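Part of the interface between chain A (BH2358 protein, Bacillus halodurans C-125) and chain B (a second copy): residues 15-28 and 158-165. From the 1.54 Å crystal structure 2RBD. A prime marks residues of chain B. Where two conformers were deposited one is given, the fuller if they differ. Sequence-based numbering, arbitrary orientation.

Chain A 15-28: HYGEVFSTWTYLST
Chain B (158-165) LIPPPLHS

In chain A, residues 16-28 form an α-helix that runs on beyond the stretch, with phi/psi near -60/-45 and i to i-4 bonds from Val19 N to His15 O (3.0 Å) through Thr28 N to Thr24 O (2.8 Å). His15 (-88/165, chi1 p) occupies the N-cap: its ND1 accepts a weak bond from Gly17 N at 3.0 Å, while His15 N donates to Glu18 OE1 at 2.9 Å. Chain B has no regular helix or strand; from Leu158′ to Ser165′ it stays extended, phi between -55 and -111 and psi between 118 and 173. The helix and the extended segment run in opposite senses: Tyr16 CA lies 8.9 Å from His164′ CA, Phe20 CA 7.0 Å from Pro162′ CA, and Ser27 CA 9.2 Å from Ile159′ CA.

Proline-rich segments often bind through an aromatic ring, because an extended chain rich in proline offers rigid, flat-sided rings and few free NH groups. This part of the contact between two copies of BH2358 is a compact example. Trp23 is the centre of the contact. Its CA-to-CB bond points toward chain B, and chi1 t with chi2 95° lays one face of the indole against two consecutive prolines. Pro162′ CD sits 3.7 Å from the centroid of the five-membered ring, 9° off its normal; Pro161′ CA sits 3.8 Å from the centroid of the six-membered ring, 20° off. Both are CH-π contacts, in which C-H groups beside the proline nitrogen or carbonyl, slightly polarised, meet the electron-rich indole. Ile159′ (chi1 m, chi2 t) instead meets the ring edge, its CG2 3.8 Å from Trp23 CZ2, and extends its CD1 to 4.2 Å from Ser27 OG.

Apolar packing broadens this platform. Val19 (chi1 t), one turn before Trp23, places CG1 3.8 Å from Pro162′ CG, and Phe20 (chi1 t, chi2 78°) brings the edge of its ring to Pro161′, CE1 to CB 3.9 Å. The three prolines all have C-gamma endo pucker.

The hydrogen bond across the contact lies near the start of the helix. Tyr16 (chi1 -90°, chi2 34°) leaves its backbone sideways, yet its hydroxyl reaches chain B: Tyr16 OH and His164′ ND1 share a hydrogen bond of 2.7 Å, with His164′ at chi1 t, chi2 65°. The rings meet rim to rim, centroids 5.8 Å apart and planes at 63°. A water extends the link, 2.8 Å from Tyr16 OH and accepting from Ser165′ N at 3.0 Å.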

# COMPACT_ATOMS: atom_id res chain seq x y z
N HIS A 15 15.86 5.56 12.89
CA HIS A 15 14.59 5.89 13.53
C HIS A 15 13.71 4.67 13.74
O HIS A 15 14.02 3.59 13.27
CB HIS A 15 13.87 7.06 12.84
CG HIS A 15 13.30 6.80 11.48
ND1 HIS A 15 12.17 6.02 11.27
CD2 HIS A 15 13.62 7.35 10.28
CE1 HIS A 15 11.86 6.08 9.98
NE2 HIS A 15 12.71 6.88 9.37
N TYR A 16 12.70 4.81 14.57
CA TYR A 16 11.83 3.69 14.95
C TYR A 16 11.21 2.97 13.77
O TYR A 16 11.08 1.75 13.78
CB TYR A 16 10.72 4.19 15.85
CG TYR A 16 10.96 4.18 17.35
CD1 TYR A 16 12.20 4.42 17.88
CD2 TYR A 16 9.93 3.96 18.18
CE1 TYR A 16 12.39 4.41 19.27
CE2 TYR A 16 10.10 3.94 19.54
CZ TYR A 16 11.34 4.18 20.08
OH TYR A 16 11.47 4.16 21.47
N GLY A 17 10.85 3.73 12.75
CA GLY A 17 10.32 3.15 11.52
C GLY A 17 11.32 2.33 10.75
O GLY A 17 11.00 1.26 10.24
N GLU A 18 12.52 2.84 10.61
CA GLU A 18 13.57 2.09 9.99
C GLU A 18 13.84 0.78 10.72
O GLU A 18 14.02 -0.27 10.08
CB GLU A 18 14.85 2.94 9.92
CG GLU A 18 14.78 4.05 8.86
CD GLU A 18 15.86 5.14 8.99
OE1 GLU A 18 16.52 5.29 10.05
OE2 GLU A 18 16.12 5.82 7.99
N VAL A 19 13.89 0.83 12.04
CA VAL A 19 14.09 -0.38 12.82
C VAL A 19 12.94 -1.37 12.62
O VAL A 19 13.16 -2.54 12.26
CB VAL A 19 14.32 -0.07 14.33
CG1 VAL A 19 14.36 -1.38 15.16
CG2 VAL A 19 15.66 0.71 14.51
N PHE A 20 11.72 -0.90 12.80
CA PHE A 20 10.60 -1.81 12.70
C PHE A 20 10.46 -2.39 11.29
O PHE A 20 10.22 -3.60 11.12
CB PHE A 20 9.28 -1.14 13.12
CG PHE A 20 8.11 -2.04 13.04
CD1 PHE A 20 7.89 -2.98 14.01
CD2 PHE A 20 7.24 -1.98 11.98
CE1 PHE A 20 6.82 -3.86 13.96
CE2 PHE A 20 6.16 -2.85 11.93
CZ PHE A 20 5.97 -3.77 12.90
N SER A 21 10.63 -1.55 10.30
CA SER A 21 10.45 -1.99 8.92
C SER A 21 11.51 -3.01 8.48
O SER A 21 11.20 -3.99 7.81
CB SER A 21 10.43 -0.81 7.96
OG SER A 21 9.24 -0.08 8.17
N THR A 22 12.77 -2.76 8.82
CA THR A 22 13.83 -3.66 8.45
C THR A 22 13.72 -4.97 9.24
O THR A 22 13.90 -6.05 8.68
CB THR A 22 15.23 -3.05 8.60
OG1 THR A 22 15.47 -2.66 9.96
CG2 THR A 22 15.39 -1.86 7.66
N TRP A 23 13.42 -4.88 10.53
CA TRP A 23 13.17 -6.09 11.33
C TRP A 23 12.03 -6.91 10.75
O TRP A 23 12.13 -8.15 10.62
CB TRP A 23 12.85 -5.68 12.77
CG TRP A 23 12.67 -6.80 13.72
CD1 TRP A 23 13.63 -7.32 14.54
CD2 TRP A 23 11.47 -7.50 14.02
NE1 TRP A 23 13.11 -8.32 15.31
CE2 TRP A 23 11.79 -8.47 15.01
CE3 TRP A 23 10.15 -7.42 13.56
CZ2 TRP A 23 10.85 -9.33 15.54
CZ3 TRP A 23 9.23 -8.30 14.06
CH2 TRP A 23 9.58 -9.25 15.04
N THR A 24 10.94 -6.25 10.39
CA THR A 24 9.81 -6.93 9.82
C THR A 24 10.14 -7.58 8.44
O THR A 24 9.73 -8.70 8.14
CB THR A 24 8.63 -5.97 9.73
OG1 THR A 24 8.20 -5.60 11.04
CG2 THR A 24 7.45 -6.62 9.02
N TYR A 25 10.87 -6.87 7.60
CA TYR A 25 11.29 -7.38 6.31
C TYR A 25 12.14 -8.65 6.45
O TYR A 25 12.01 -9.65 5.75
CB TYR A 25 12.02 -6.27 5.54
CG TYR A 25 12.31 -6.57 4.09
CD1 TYR A 25 13.43 -7.30 3.72
CD2 TYR A 25 11.46 -6.11 3.06
CE1 TYR A 25 13.71 -7.52 2.40
CE2 TYR A 25 11.74 -6.37 1.74
CZ TYR A 25 12.85 -7.09 1.41
OH TYR A 25 13.20 -7.34 0.09
N LEU A 26 13.10 -8.59 7.36
CA LEU A 26 13.94 -9.76 7.67
C LEU A 26 13.09 -10.94 8.18
O LEU A 26 13.27 -12.06 7.76
CB LEU A 26 14.98 -9.33 8.72
CG LEU A 26 15.89 -10.42 9.28
CD1 LEU A 26 16.62 -11.21 8.16
CD2 LEU A 26 16.89 -9.82 10.30
N SER A 27 12.16 -10.67 9.10
CA SER A 27 11.27 -11.72 9.56
C SER A 27 10.42 -12.31 8.41
O SER A 27 10.24 -13.53 8.33
CB SER A 27 10.40 -11.21 10.72
OG SER A 27 9.75 -12.28 11.39
N THR A 28 9.90 -11.44 7.54
CA THR A 28 9.15 -11.88 6.35
C THR A 28 10.02 -12.81 5.49
O THR A 28 9.57 -13.91 5.11
CB THR A 28 8.59 -10.69 5.59
OG1 THR A 28 7.73 -9.97 6.49
CG2 THR A 28 7.76 -11.20 4.38
N LEU B 158 3.38 -15.64 18.79
CA LEU B 158 3.68 -14.30 18.33
C LEU B 158 5.14 -13.97 18.60
O LEU B 158 5.60 -14.18 19.71
CB LEU B 158 2.75 -13.33 19.08
CG LEU B 158 2.77 -11.84 18.75
CD1 LEU B 158 2.46 -11.62 17.29
CD2 LEU B 158 1.72 -11.15 19.64
N ILE B 159 5.87 -13.50 17.60
CA ILE B 159 7.27 -13.10 17.78
C ILE B 159 7.25 -11.63 18.19
O ILE B 159 6.69 -10.81 17.49
CB ILE B 159 8.04 -13.21 16.46
CG1 ILE B 159 8.06 -14.66 15.96
CG2 ILE B 159 9.46 -12.68 16.64
CD1 ILE B 159 8.74 -14.82 14.58
N PRO B 160 7.84 -11.28 19.34
CA PRO B 160 7.78 -9.89 19.76
C PRO B 160 8.72 -9.00 18.95
O PRO B 160 9.87 -9.31 18.83
CB PRO B 160 8.22 -9.92 21.22
CG PRO B 160 9.05 -11.14 21.33
CD PRO B 160 8.54 -12.13 20.33
N PRO B 161 8.23 -7.91 18.39
CA PRO B 161 9.09 -6.95 17.73
C PRO B 161 9.81 -6.06 18.73
O PRO B 161 9.53 -6.12 19.92
CB PRO B 161 8.12 -6.13 16.88
CG PRO B 161 6.85 -6.29 17.52
CD PRO B 161 6.82 -7.52 18.31
N PRO B 162 10.73 -5.24 18.24
CA PRO B 162 11.38 -4.29 19.15
C PRO B 162 10.37 -3.42 19.88
O PRO B 162 9.43 -2.92 19.27
CB PRO B 162 12.27 -3.43 18.24
CG PRO B 162 12.06 -3.95 16.84
CD PRO B 162 11.22 -5.17 16.85
N LEU B 163 10.55 -3.24 21.19
CA LEU B 163 9.56 -2.57 22.02
C LEU B 163 10.06 -1.23 22.47
O LEU B 163 11.24 -1.06 22.75
CB LEU B 163 9.23 -3.44 23.25
CG LEU B 163 8.69 -4.83 22.95
CD1 LEU B 163 8.52 -5.67 24.21
CD2 LEU B 163 7.35 -4.71 22.21
N HIS B 164 9.16 -0.28 22.56
CA HIS B 164 9.46 1.04 23.06
C HIS B 164 9.61 0.96 24.59
O HIS B 164 8.81 0.29 25.24
CB HIS B 164 8.29 1.96 22.71
CG HIS B 164 8.36 3.29 23.35
ND1 HIS B 164 9.34 4.21 23.07
CD2 HIS B 164 7.55 3.86 24.27
CE1 HIS B 164 9.11 5.30 23.78
NE2 HIS B 164 8.03 5.11 24.51
N SER B 165 10.61 1.63 25.14
CA SER B 165 10.78 1.75 26.60
C SER B 165 10.27 3.12 27.04
O SER B 165 10.82 4.12 26.61
CB SER B 165 12.26 1.64 26.98
OG SER B 165 12.79 0.36 26.66
O HOH W 1 12.83 2.69 23.41